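Local coordinates for 1-deoxy-D-xylulose 5-phosphate reductoisomerase (Zymomonas mobilis, PDB 1R0L), which catalyses the NADPH-dependent rearrangement and reduction of 1-deoxy-D-xylulose 5-phosphate to 2-C-methyl-D-erythritol 4-phosphate, a step of isoprenoid biosynthesis that requires a divalent metal ion, at residues R40-L45 / A57-P62; V7-A12 / I34-N39; T97-I102 / V120-K125. All coordinates share one frame; numbering follows the deposited sequence.

Overall arrangement
The three contacts lie along one parallel, Rossmann-type sheet and all touch the bound NADPH. Interaction 2 pairs strand 5-10 with strand 31-38. Its centre is about 10 Å from those of interactions 1 and 3, which are about 17 Å apart. Strand 31-38 adjoins strand 56-59 of interaction 1, with Ala60 N 2.8 Å from Ala38 O; on the other side, strand 5-10 adjoins strand 96-99 of interaction 3, with Leu10 N 2.8 Å from Met98 O. The adenosine 2'-phosphate part of the cofactor lies at the loops that follow these strands: interaction 1 grips the 2'-phosphate, interaction 2 meets the adenosine ribose and adenine, and interaction 3 puts Ile101 over the adenine.

Interaction 1 of 3, residues R40-L45 / A57-P62; sequences RNVKDL and AVIADP. With NDP (NADPH dihydro-nicotinamide-adenine-dinucleotide phosphate), chain F.
The start of helix 42-52 meets the end of strand 56-59 in the second half of a Rossmann beta-alpha-beta unit, where Arg40 and Asp61 join two loops and Leu45 and Val42 seat the helix on Ile59. Arg40 is bent at its third torsion (chi3 51°), which brings its guanidinium round to the carboxylate. The edge of the guanidinium faces Asp61, and NH1 makes a salt bridge to OD1 at 3.1 Å. The two planes are turned 46° apart, and OD2 of Asp61 accepts from the backbone N of Ser63.

The apolar part lies deeper. Ile59 holds CG1 anti to its backbone N (chi1 -169°), extending CD1 toward the helix start. There CD1 lies 3.9 Å from Val42 CG2, the two side chains crossing at about a right angle. Leu45 brings CD2 to 4.1 Å from Ile59 CD1 and CD1 to 4.2 Å from Ala57 CB, a single methyl that suits a place facing the leucine. Its nearer approach is CD2 of Leu45 to Val58 O, at 3.5 Å.

Arg40 N and Asn41 N both donate to O2X of the NADPH 2'-phosphate, the first at 2.7 Å. This backbone grip at a helix N-terminus, whose dipole may add to it, suits the group that distinguishes NADPH from NADH, and the enzyme cannot use NADH. Asn41 is also the N-cap: its OD1 accepts from Asp44 N at 2.8 Å, with the donor above the carbonyl plane. Ala60, with its single methyl, lies over one face of the adenine, CB 3.6 Å from C2A.

Leu68 of helix 65-71 packs on Val42, Leu45, Ala57 and Ile59, while Leu45 also touches Leu36 and Ala38 of strand 31-38, the neighbour of strand 56-59 in the sheet.

Interaction 2 of 3, residues V7-A12 / I34-N39; sequences VTVLGA and IALTAN. With NDP (NADPH dihydro-nicotinamide-adenine-dinucleotide phosphate), chain F.
This is a buried parallel strand pairing near the middle of the Rossmann sheet: Val9 lies beside Leu36, and the axes of strands 7-10 and 34-38 approach to 4.8 Å, at 12°. Its backbone ladder alternates across the gap, with Ile34 N donating to Val7 O, Val9 N to Ala35 O at 3.0 Å, and Thr37 N to Val9 O.

Beta-branched and aliphatic residues suit such a core. Val9 and Leu36 point the same way, side by side, and CD2 of the leucine rests 3.8 Å from Val9 CB. On that face Ala12 CB also meets Leu36 CB, while Ile24 of helix 15-26 packs on Val9 and Leu45 of helix 42-52 on Leu36. Toward the other face, Thr8 lays its methyl CG2 against Ala35.

Thr37 finishes the strand. Its OG1 sits between the backbone N and the carbonyl carbon (chi1 74°), which brings it to Gly11 N as an acceptor at 2.7 Å. Ala12 N donates to Thr37 O, so side chain and backbone of one residue hold the turn after strand 5-10. Gly11 bends there with a positive phi of 88°, a conformation well suited to glycine. Gly11 C comes 3.1 Å from NADPH O3B, on the ribose.

Just past the C-terminal end of strand 31-38, Asn39 N donates to NADPH O2B at 2.9 Å. Its side-chain amide lies over one face of the adenine, nearly parallel to it, with CG 3.5 Å from C5A. A first strand ending in a glycine-rich turn, beside a second strand ending at the adenosine ribose, is the dinucleotide-binding signature of the Rossmann fold.

Interaction 3 of 3, residues T97-I102 / V120-K125; sequences TMAAII and VALANK. With NDP (NADPH dihydro-nicotinamide-adenine-dinucleotide phosphate), chain F.
The flat carboxamide of Asn124 turns its ND2 toward the carbonyl of Ile101, which lies tilted out of the amide plane; at 2.5 Å and a poor angle, this bond is best treated as doubtful in detail. CG is anti to the backbone N (chi1 179°), reaching back across the gap, while OD1 is hydrogen-bonded to Ser127 OG, at the start of helix 126-142. The other flat group is the adenine of NADPH. Ile101 lies over one face, with CG2 3.6 Å from N3A, and Asn39 and Ala60 lie over the opposite face. A branched aliphatic chain suits this place because it offers the purine a broad apolar surface.

Behind these loops the parallel strands are joined by Ala121 N donating to Thr97 O at 2.8 Å and Ala99 N to Ala121 O at 2.9 Å. Where they part, Ala99 O receives Ala123 N at 3.0 Å and, weakly, Asn124 N. Met98, bent at its second and third torsions, curls its sulfur over two alanines: SD is 4.2 Å from Ala121 CB and 4.0 Å from Ala123 CB. Ile16 of helix 15-26 packs on Met98 and Ala123. Ala99 meets Leu122 CD1 on the other face, where Thr110 of helix 107-115 touches both residues.

Lys125, predicted to bind the substrate, forms long, weak ion pairs with Asp150 and Glu221, two predicted metal ligands. Strands 96-99 and 119-122, joined by helix 107-115, form a beta-alpha-beta unit of the Rossmann fold, whose C-terminal loops reach the adenine and, with Asn124 predicted to bind NADPH, probably border the active site.

Interaction 1 of 3, residues R40-L45 / A57-P62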
loop_
_atom_site.group_PDB
_atom_site.type_symbol
_atom_site.label_atom_id
_atom_site.label_comp_id
_atom_site.label_asym_id
_atom_site.label_seq_id
_atom_site.Cartn_x
_atom_site.Cartn_y
_atom_site.Cartn_z
ATOM N N ARG B 40 35.330 12.575 -10.228
ATOM C CA ARG B 40 36.120 13.270 -11.232
ATOM C C ARG B 40 35.395 14.465 -11.830
ATOM O O ARG B 40 36.016 15.299 -12.477
ATOM C CB ARG B 40 36.495 12.314 -12.363
ATOM C CG ARG B 40 37.366 11.144 -11.952
ATOM C CD ARG B 40 37.556 10.209 -13.130
ATOM N NE ARG B 40 38.010 10.930 -14.317
ATOM C CZ ARG B 40 39.075 11.725 -14.340
ATOM N NH1 ARG B 40 39.789 11.902 -13.239
ATOM N NH2 ARG B 40 39.437 12.333 -15.463
ATOM N N ASN B 41 34.086 14.548 -11.620
ATOM C CA ASN B 41 33.322 15.659 -12.172
ATOM C C ASN B 41 33.430 16.909 -11.317
ATOM O O ASN B 41 32.471 17.307 -10.671
ATOM C CB ASN B 41 31.847 15.294 -12.321
ATOM C CG ASN B 41 31.101 16.292 -13.174
ATOM O OD1 ASN B 41 31.342 17.495 -13.085
ATOM N ND2 ASN B 41 30.189 15.801 -14.008
ATOM N N VAL B 42 34.599 17.532 -11.327
ATOM C CA VAL B 42 34.849 18.751 -10.556
ATOM C C VAL B 42 33.900 19.918 -10.879
ATOM O O VAL B 42 33.628 20.769 -10.029
ATOM C CB VAL B 42 36.294 19.256 -10.781
ATOM C CG1 VAL B 42 36.578 20.445 -9.887
ATOM C CG2 VAL B 42 37.293 18.141 -10.522
ATOM N N LYS B 43 33.416 19.965 -12.115
ATOM C CA LYS B 43 32.521 21.037 -12.539
ATOM C C LYS B 43 31.177 20.994 -11.800
ATOM O O LYS B 43 30.836 21.933 -11.077
ATOM C CB LYS B 43 32.292 20.964 -14.053
ATOM C CG LYS B 43 31.403 22.070 -14.594
ATOM C CD LYS B 43 30.983 21.786 -16.028
ATOM C CE LYS B 43 29.984 22.822 -16.525
ATOM N NZ LYS B 43 29.462 22.447 -17.864
ATOM N N ASP B 44 30.416 19.915 -11.979
ATOM C CA ASP B 44 29.125 19.793 -11.305
ATOM C C ASP B 44 29.305 19.909 -9.790
ATOM O O ASP B 44 28.523 20.593 -9.121
ATOM C CB ASP B 44 28.431 18.458 -11.645
ATOM C CG ASP B 44 28.098 18.332 -13.129
ATOM O OD1 ASP B 44 27.817 19.372 -13.768
ATOM O OD2 ASP B 44 28.101 17.196 -13.660
ATOM N N LEU B 45 30.337 19.250 -9.256
ATOM C CA LEU B 45 30.606 19.283 -7.823
ATOM C C LEU B 45 30.755 20.702 -7.286
ATOM O O LEU B 45 30.069 21.089 -6.343
ATOM C CB LEU B 45 31.872 18.495 -7.482
ATOM C CG LEU B 45 32.291 18.696 -6.015
ATOM C CD1 LEU B 45 31.184 18.194 -5.086
ATOM C CD2 LEU B 45 33.588 17.976 -5.732
ATOM N N ALA B 57 33.433 20.395 -0.034
ATOM C CA ALA B 57 33.273 19.708 -1.306
ATOM C C ALA B 57 34.480 18.784 -1.399
ATOM O O ALA B 57 35.613 19.213 -1.170
ATOM C CB ALA B 57 33.278 20.703 -2.441
ATOM N N VAL B 58 34.247 17.514 -1.706
ATOM C CA VAL B 58 35.350 16.567 -1.787
ATOM C C VAL B 58 35.358 15.868 -3.122
ATOM O O VAL B 58 34.340 15.352 -3.581
ATOM C CB VAL B 58 35.263 15.518 -0.659
ATOM C CG1 VAL B 58 36.459 14.587 -0.694
ATOM C CG2 VAL B 58 35.192 16.216 0.667
ATOM N N ILE B 59 36.519 15.888 -3.760
ATOM C CA ILE B 59 36.683 15.234 -5.040
ATOM C C ILE B 59 37.514 13.981 -4.698
ATOM O O ILE B 59 38.579 14.083 -4.089
ATOM C CB ILE B 59 37.378 16.211 -6.038
ATOM C CG1 ILE B 59 37.330 15.651 -7.461
ATOM C CG2 ILE B 59 38.798 16.508 -5.575
ATOM C CD1 ILE B 59 35.940 15.520 -8.033
ATOM N N ALA B 60 36.973 12.806 -5.035
ATOM C CA ALA B 60 37.604 11.510 -4.752
ATOM C C ALA B 60 39.005 11.394 -5.323
ATOM O O ALA B 60 39.957 11.084 -4.609
ATOM C CB ALA B 60 36.740 10.381 -5.301
ATOM N N ASP B 61 39.114 11.632 -6.625
ATOM C CA ASP B 61 40.386 11.555 -7.316
ATOM C C ASP B 61 41.352 12.597 -6.730
ATOM O O ASP B 61 41.108 13.800 -6.817
ATOM C CB ASP B 61 40.147 11.775 -8.819
ATOM C CG ASP B 61 41.412 11.645 -9.631
ATOM O OD1 ASP B 61 41.393 11.092 -10.744
ATOM O OD2 ASP B 61 42.445 12.108 -9.150
ATOM N N PRO B 62 42.462 12.141 -6.116
ATOM C CA PRO B 62 43.430 13.074 -5.524
ATOM C C PRO B 62 44.092 13.958 -6.565
ATOM O O PRO B 62 44.538 15.060 -6.260
ATOM C CB PRO B 62 44.448 12.153 -4.850
ATOM C CG PRO B 62 43.711 10.859 -4.662
ATOM C CD PRO B 62 42.893 10.746 -5.915
HETATM P PA NDP F . 27.170 7.810 -11.881
HETATM O O1A NDP F . 26.037 8.163 -12.611
HETATM O O2A NDP F . 28.629 8.010 -12.414
HETATM O O5B NDP F . 27.265 8.606 -10.512
HETATM C C5B NDP F . 28.374 8.066 -9.930
HETATM C C4B NDP F . 28.458 8.997 -8.850
HETATM O O4B NDP F . 29.505 8.358 -8.140
HETATM C C3B NDP F . 29.029 10.482 -9.117
HETATM O O3B NDP F . 28.704 11.392 -7.961
HETATM C C2B NDP F . 30.491 10.173 -9.171
HETATM O O2B NDP F . 31.453 11.212 -9.323
HETATM C C1B NDP F . 30.612 9.228 -7.978
HETATM N N9A NDP F . 31.771 8.384 -8.109
HETATM C C8A NDP F . 32.071 7.667 -9.263
HETATM N N7A NDP F . 33.149 6.980 -9.121
HETATM C C5A NDP F . 33.598 7.209 -7.865
HETATM C C6A NDP F . 34.712 6.743 -7.130
HETATM N N6A NDP F . 35.586 5.871 -7.649
HETATM N N1A NDP F . 34.867 7.188 -5.872
HETATM C C2A NDP F . 33.995 8.063 -5.320
HETATM N N3A NDP F . 32.917 8.557 -5.929
HETATM C C4A NDP F . 32.772 8.091 -7.218
HETATM O O3 NDP F . 27.046 6.296 -11.469
HETATM P P2B NDP F . 31.407 12.170 -10.536
HETATM O O1X NDP F . 30.128 12.271 -11.266
HETATM O O2X NDP F . 32.745 12.477 -11.108
HETATM O O3X NDP F . 31.535 10.923 -11.409
#

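Interaction 2 of 3, residues V7-A12 / I34-N39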
loop_
_atom_site.group_PDB
_atom_site.type_symbol
_atom_site.label_atom_id
_atom_site.label_comp_id
_atom_site.label_asym_id
_atom_site.label_seq_id
_atom_site.Cartn_x
_atom_site.Cartn_y
_atom_site.Cartn_z
ATOM N N VAL B 7 22.477 18.274 5.933
ATOM C CA VAL B 7 22.487 17.264 4.880
ATOM C C VAL B 7 23.838 17.052 4.184
ATOM O O VAL B 7 24.578 18.000 3.926
ATOM C CB VAL B 7 21.451 17.641 3.810
ATOM C CG1 VAL B 7 21.612 16.769 2.597
ATOM C CG2 VAL B 7 20.059 17.504 4.383
ATOM N N THR B 8 24.157 15.798 3.882
ATOM C CA THR B 8 25.393 15.468 3.172
ATOM C C THR B 8 25.070 14.481 2.071
ATOM O O THR B 8 24.250 13.587 2.252
ATOM C CB THR B 8 26.455 14.828 4.065
ATOM O OG1 THR B 8 27.001 15.811 4.948
ATOM C CG2 THR B 8 27.570 14.274 3.222
ATOM N N VAL B 9 25.723 14.640 0.928
ATOM C CA VAL B 9 25.472 13.759 -0.194
ATOM C C VAL B 9 26.762 13.163 -0.731
ATOM O O VAL B 9 27.622 13.880 -1.232
ATOM C CB VAL B 9 24.758 14.527 -1.314
ATOM C CG1 VAL B 9 24.455 13.604 -2.477
ATOM C CG2 VAL B 9 23.484 15.152 -0.767
ATOM N N LEU B 10 26.912 11.851 -0.605
ATOM C CA LEU B 10 28.104 11.184 -1.120
ATOM C C LEU B 10 27.740 10.759 -2.537
ATOM O O LEU B 10 26.843 9.936 -2.729
ATOM C CB LEU B 10 28.438 9.957 -0.268
ATOM C CG LEU B 10 28.423 10.150 1.253
ATOM C CD1 LEU B 10 28.698 8.802 1.883
ATOM C CD2 LEU B 10 29.436 11.200 1.703
ATOM N N GLY B 11 28.424 11.328 -3.525
ATOM C CA GLY B 11 28.131 11.012 -4.913
ATOM C C GLY B 11 27.044 11.960 -5.403
ATOM O O GLY B 11 26.039 11.558 -6.004
ATOM N N ALA B 12 27.272 13.246 -5.163
ATOM C CA ALA B 12 26.304 14.273 -5.520
ATOM C C ALA B 12 26.186 14.609 -6.992
ATOM O O ALA B 12 25.314 15.392 -7.359
ATOM C CB ALA B 12 26.593 15.561 -4.734
ATOM N N ILE B 34 26.050 20.133 4.377
ATOM C CA ILE B 34 27.344 20.033 5.035
ATOM C C ILE B 34 28.422 19.697 3.988
ATOM O O ILE B 34 29.270 20.530 3.677
ATOM C CB ILE B 34 27.333 18.931 6.140
ATOM C CG1 ILE B 34 26.313 19.269 7.236
ATOM C CG2 ILE B 34 28.698 18.770 6.721
ATOM C CD1 ILE B 34 26.541 20.598 7.925
ATOM N N ALA B 35 28.375 18.482 3.436
ATOM C CA ALA B 35 29.350 18.057 2.441
ATOM C C ALA B 35 28.725 17.463 1.196
ATOM O O ALA B 35 27.655 16.853 1.245
ATOM C CB ALA B 35 30.290 17.047 3.038
ATOM N N LEU B 36 29.405 17.650 0.071
ATOM C CA LEU B 36 28.971 17.088 -1.203
ATOM C C LEU B 36 30.210 16.427 -1.777
ATOM O O LEU B 36 31.320 16.955 -1.643
ATOM C CB LEU B 36 28.505 18.169 -2.166
ATOM C CG LEU B 36 27.261 18.974 -1.821
ATOM C CD1 LEU B 36 26.903 19.847 -3.027
ATOM C CD2 LEU B 36 26.111 18.040 -1.456
ATOM N N THR B 37 30.046 15.266 -2.398
ATOM C CA THR B 37 31.210 14.627 -2.975
ATOM C C THR B 37 30.976 14.248 -4.410
ATOM O O THR B 37 29.828 14.145 -4.879
ATOM C CB THR B 37 31.651 13.339 -2.237
ATOM O OG1 THR B 37 30.748 12.285 -2.533
ATOM C CG2 THR B 37 31.682 13.538 -0.763
ATOM N N ALA B 38 32.096 14.045 -5.096
ATOM C CA ALA B 38 32.133 13.629 -6.486
ATOM C C ALA B 38 33.467 12.897 -6.666
ATOM O O ALA B 38 34.303 12.908 -5.764
ATOM C CB ALA B 38 32.056 14.841 -7.398
ATOM N N ASN B 39 33.664 12.266 -7.825
ATOM C CA ASN B 39 34.901 11.532 -8.107
ATOM C C ASN B 39 35.829 12.286 -9.035
ATOM O O ASN B 39 36.969 12.582 -8.694
ATOM C CB ASN B 39 34.584 10.199 -8.760
ATOM C CG ASN B 39 35.829 9.460 -9.238
ATOM O OD1 ASN B 39 36.821 9.354 -8.524
ATOM N ND2 ASN B 39 35.764 8.931 -10.445
HETATM P PA NDP F . 27.170 7.810 -11.881
HETATM O O1A NDP F . 26.037 8.163 -12.611
HETATM O O2A NDP F . 28.629 8.010 -12.414
HETATM O O5B NDP F . 27.265 8.606 -10.512
HETATM C C5B NDP F . 28.374 8.066 -9.930
HETATM C C4B NDP F . 28.458 8.997 -8.850
HETATM O O4B NDP F . 29.505 8.358 -8.140
HETATM C C3B NDP F . 29.029 10.482 -9.117
HETATM O O3B NDP F . 28.704 11.392 -7.961
HETATM C C2B NDP F . 30.491 10.173 -9.171
HETATM O O2B NDP F . 31.453 11.212 -9.323
HETATM C C1B NDP F . 30.612 9.228 -7.978
HETATM N N9A NDP F . 31.771 8.384 -8.109
HETATM C C8A NDP F . 32.071 7.667 -9.263
HETATM N N7A NDP F . 33.149 6.980 -9.121
HETATM C C5A NDP F . 33.598 7.209 -7.865
HETATM C C6A NDP F . 34.712 6.743 -7.130
HETATM N N6A NDP F . 35.586 5.871 -7.649
HETATM N N1A NDP F . 34.867 7.188 -5.872
HETATM C C2A NDP F . 33.995 8.063 -5.320
HETATM N N3A NDP F . 32.917 8.557 -5.929
HETATM C C4A NDP F . 32.772 8.091 -7.218
HETATM O O3 NDP F . 27.046 6.296 -11.469
HETATM P P2B NDP F . 31.407 12.170 -10.536
HETATM O O1X NDP F . 30.128 12.271 -11.266
HETATM O O2X NDP F . 32.745 12.477 -11.108
HETATM O O3X NDP F . 31.535 10.923 -11.409
#

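Interaction 3 of 3, residues T97-I102 / V120-K125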
loop_
_atom_site.group_PDB
_atom_site.type_symbol
_atom_site.label_atom_id
_atom_site.label_comp_id
_atom_site.label_asym_id
_atom_site.label_seq_id
_atom_site.Cartn_x
_atom_site.Cartn_y
_atom_site.Cartn_z
ATOM N N THR B 97 22.218 11.625 5.500
ATOM C CA THR B 97 23.286 11.343 4.537
ATOM C C THR B 97 22.800 10.476 3.381
ATOM O O THR B 97 22.242 9.398 3.596
ATOM C CB THR B 97 24.486 10.590 5.204
ATOM O OG1 THR B 97 25.066 11.390 6.244
ATOM C CG2 THR B 97 25.554 10.289 4.184
ATOM N N MET B 98 23.017 10.953 2.160
ATOM C CA MET B 98 22.643 10.218 0.954
ATOM C C MET B 98 23.888 9.454 0.497
ATOM O O MET B 98 24.878 10.063 0.059
ATOM C CB MET B 98 22.196 11.189 -0.149
ATOM C CG MET B 98 22.091 10.566 -1.542
ATOM S SD MET B 98 20.947 9.180 -1.610
ATOM C CE MET B 98 19.435 9.970 -1.932
ATOM N N ALA B 99 23.858 8.132 0.623
ATOM C CA ALA B 99 24.996 7.335 0.206
ATOM C C ALA B 99 24.754 6.925 -1.237
ATOM O O ALA B 99 24.080 5.917 -1.500
ATOM C CB ALA B 99 25.139 6.116 1.094
ATOM N N ALA B 100 25.296 7.717 -2.164
ATOM C CA ALA B 100 25.144 7.470 -3.602
ATOM C C ALA B 100 26.435 7.080 -4.326
ATOM O O ALA B 100 26.462 7.049 -5.550
ATOM C CB ALA B 100 24.521 8.697 -4.289
ATOM N N ILE B 101 27.503 6.808 -3.581
ATOM C CA ILE B 101 28.766 6.378 -4.178
ATOM C C ILE B 101 28.627 4.855 -4.308
ATOM O O ILE B 101 28.529 4.141 -3.312
ATOM C CB ILE B 101 29.991 6.720 -3.272
ATOM C CG1 ILE B 101 30.133 8.236 -3.100
ATOM C CG2 ILE B 101 31.249 6.134 -3.864
ATOM C CD1 ILE B 101 31.343 8.658 -2.257
ATOM N N ILE B 102 28.615 4.357 -5.537
ATOM C CA ILE B 102 28.442 2.923 -5.774
ATOM C C ILE B 102 29.721 2.095 -5.878
ATOM O O ILE B 102 30.787 2.617 -6.213
ATOM C CB ILE B 102 27.609 2.693 -7.050
ATOM C CG1 ILE B 102 28.285 3.367 -8.239
ATOM C CG2 ILE B 102 26.242 3.310 -6.902
ATOM C CD1 ILE B 102 28.755 2.385 -9.274
ATOM N N VAL B 120 20.548 7.546 7.228
ATOM C CA VAL B 120 21.314 7.246 6.025
ATOM C C VAL B 120 20.463 6.690 4.894
ATOM O O VAL B 120 19.992 5.560 4.960
ATOM C CB VAL B 120 22.444 6.251 6.351
ATOM C CG1 VAL B 120 23.250 5.921 5.089
ATOM C CG2 VAL B 120 23.337 6.845 7.447
ATOM N N ALA B 121 20.240 7.499 3.867
ATOM C CA ALA B 121 19.460 7.052 2.726
ATOM C C ALA B 121 20.423 6.206 1.859
ATOM O O ALA B 121 21.434 6.696 1.323
ATOM C CB ALA B 121 18.926 8.252 1.955
ATOM N N LEU B 122 20.116 4.924 1.737
ATOM C CA LEU B 122 20.979 4.037 0.994
ATOM C C LEU B 122 20.631 3.942 -0.495
ATOM O O LEU B 122 19.553 3.488 -0.878
ATOM C CB LEU B 122 20.946 2.653 1.639
ATOM C CG LEU B 122 21.945 1.635 1.090
ATOM C CD1 LEU B 122 23.377 2.121 1.350
ATOM C CD2 LEU B 122 21.707 0.294 1.754
ATOM N N ALA B 123 21.553 4.400 -1.336
ATOM C CA ALA B 123 21.366 4.328 -2.779
ATOM C C ALA B 123 22.371 3.293 -3.252
ATOM O O ALA B 123 22.183 2.642 -4.261
ATOM C CB ALA B 123 21.631 5.679 -3.412
ATOM N N ASN B 124 23.439 3.153 -2.475
ATOM C CA ASN B 124 24.515 2.195 -2.697
ATOM C C ASN B 124 23.966 0.808 -2.317
ATOM O O ASN B 124 24.283 0.297 -1.236
ATOM C CB ASN B 124 25.681 2.562 -1.769
ATOM C CG ASN B 124 26.843 1.614 -1.894
ATOM O OD1 ASN B 124 26.660 0.401 -1.946
ATOM N ND2 ASN B 124 28.053 2.154 -1.935
ATOM N N LYS B 125 23.143 0.201 -3.172
ATOM C CA LYS B 125 22.564 -1.125 -2.864
ATOM C C LYS B 125 23.625 -2.194 -2.725
ATOM O O LYS B 125 23.497 -3.103 -1.922
ATOM C CB LYS B 125 21.613 -1.630 -3.950
ATOM C CG LYS B 125 20.959 -0.617 -4.806
ATOM C CD LYS B 125 20.822 -1.177 -6.212
ATOM C CE LYS B 125 19.386 -1.241 -6.651
ATOM N NZ LYS B 125 19.230 -1.852 -7.988
HETATM P PA NDP F . 27.170 7.810 -11.881
HETATM O O1A NDP F . 26.037 8.163 -12.611
HETATM O O2A NDP F . 28.629 8.010 -12.414
HETATM O O5B NDP F . 27.265 8.606 -10.512
HETATM C C5B NDP F . 28.374 8.066 -9.930
HETATM C C4B NDP F . 28.458 8.997 -8.850
HETATM O O4B NDP F . 29.505 8.358 -8.140
HETATM C C3B NDP F . 29.029 10.482 -9.117
HETATM O O3B NDP F . 28.704 11.392 -7.961
HETATM C C2B NDP F . 30.491 10.173 -9.171
HETATM O O2B NDP F . 31.453 11.212 -9.323
HETATM C C1B NDP F . 30.612 9.228 -7.978
HETATM N N9A NDP F . 31.771 8.384 -8.109
HETATM C C8A NDP F . 32.071 7.667 -9.263
HETATM N N7A NDP F . 33.149 6.980 -9.121
HETATM C C5A NDP F . 33.598 7.209 -7.865
HETATM C C6A NDP F . 34.712 6.743 -7.130
HETATM N N6A NDP F . 35.586 5.871 -7.649
HETATM N N1A NDP F . 34.867 7.188 -5.872
HETATM C C2A NDP F . 33.995 8.063 -5.320
HETATM N N3A NDP F . 32.917 8.557 -5.929
HETATM C C4A NDP F . 32.772 8.091 -7.218
HETATM O O3 NDP F . 27.046 6.296 -11.469
HETATM P P2B NDP F . 31.407 12.170 -10.536
HETATM O O1X NDP F . 30.128 12.271 -11.266
HETATM O O2X NDP F . 32.745 12.477 -11.108
HETATM O O3X NDP F . 31.535 10.923 -11.409
#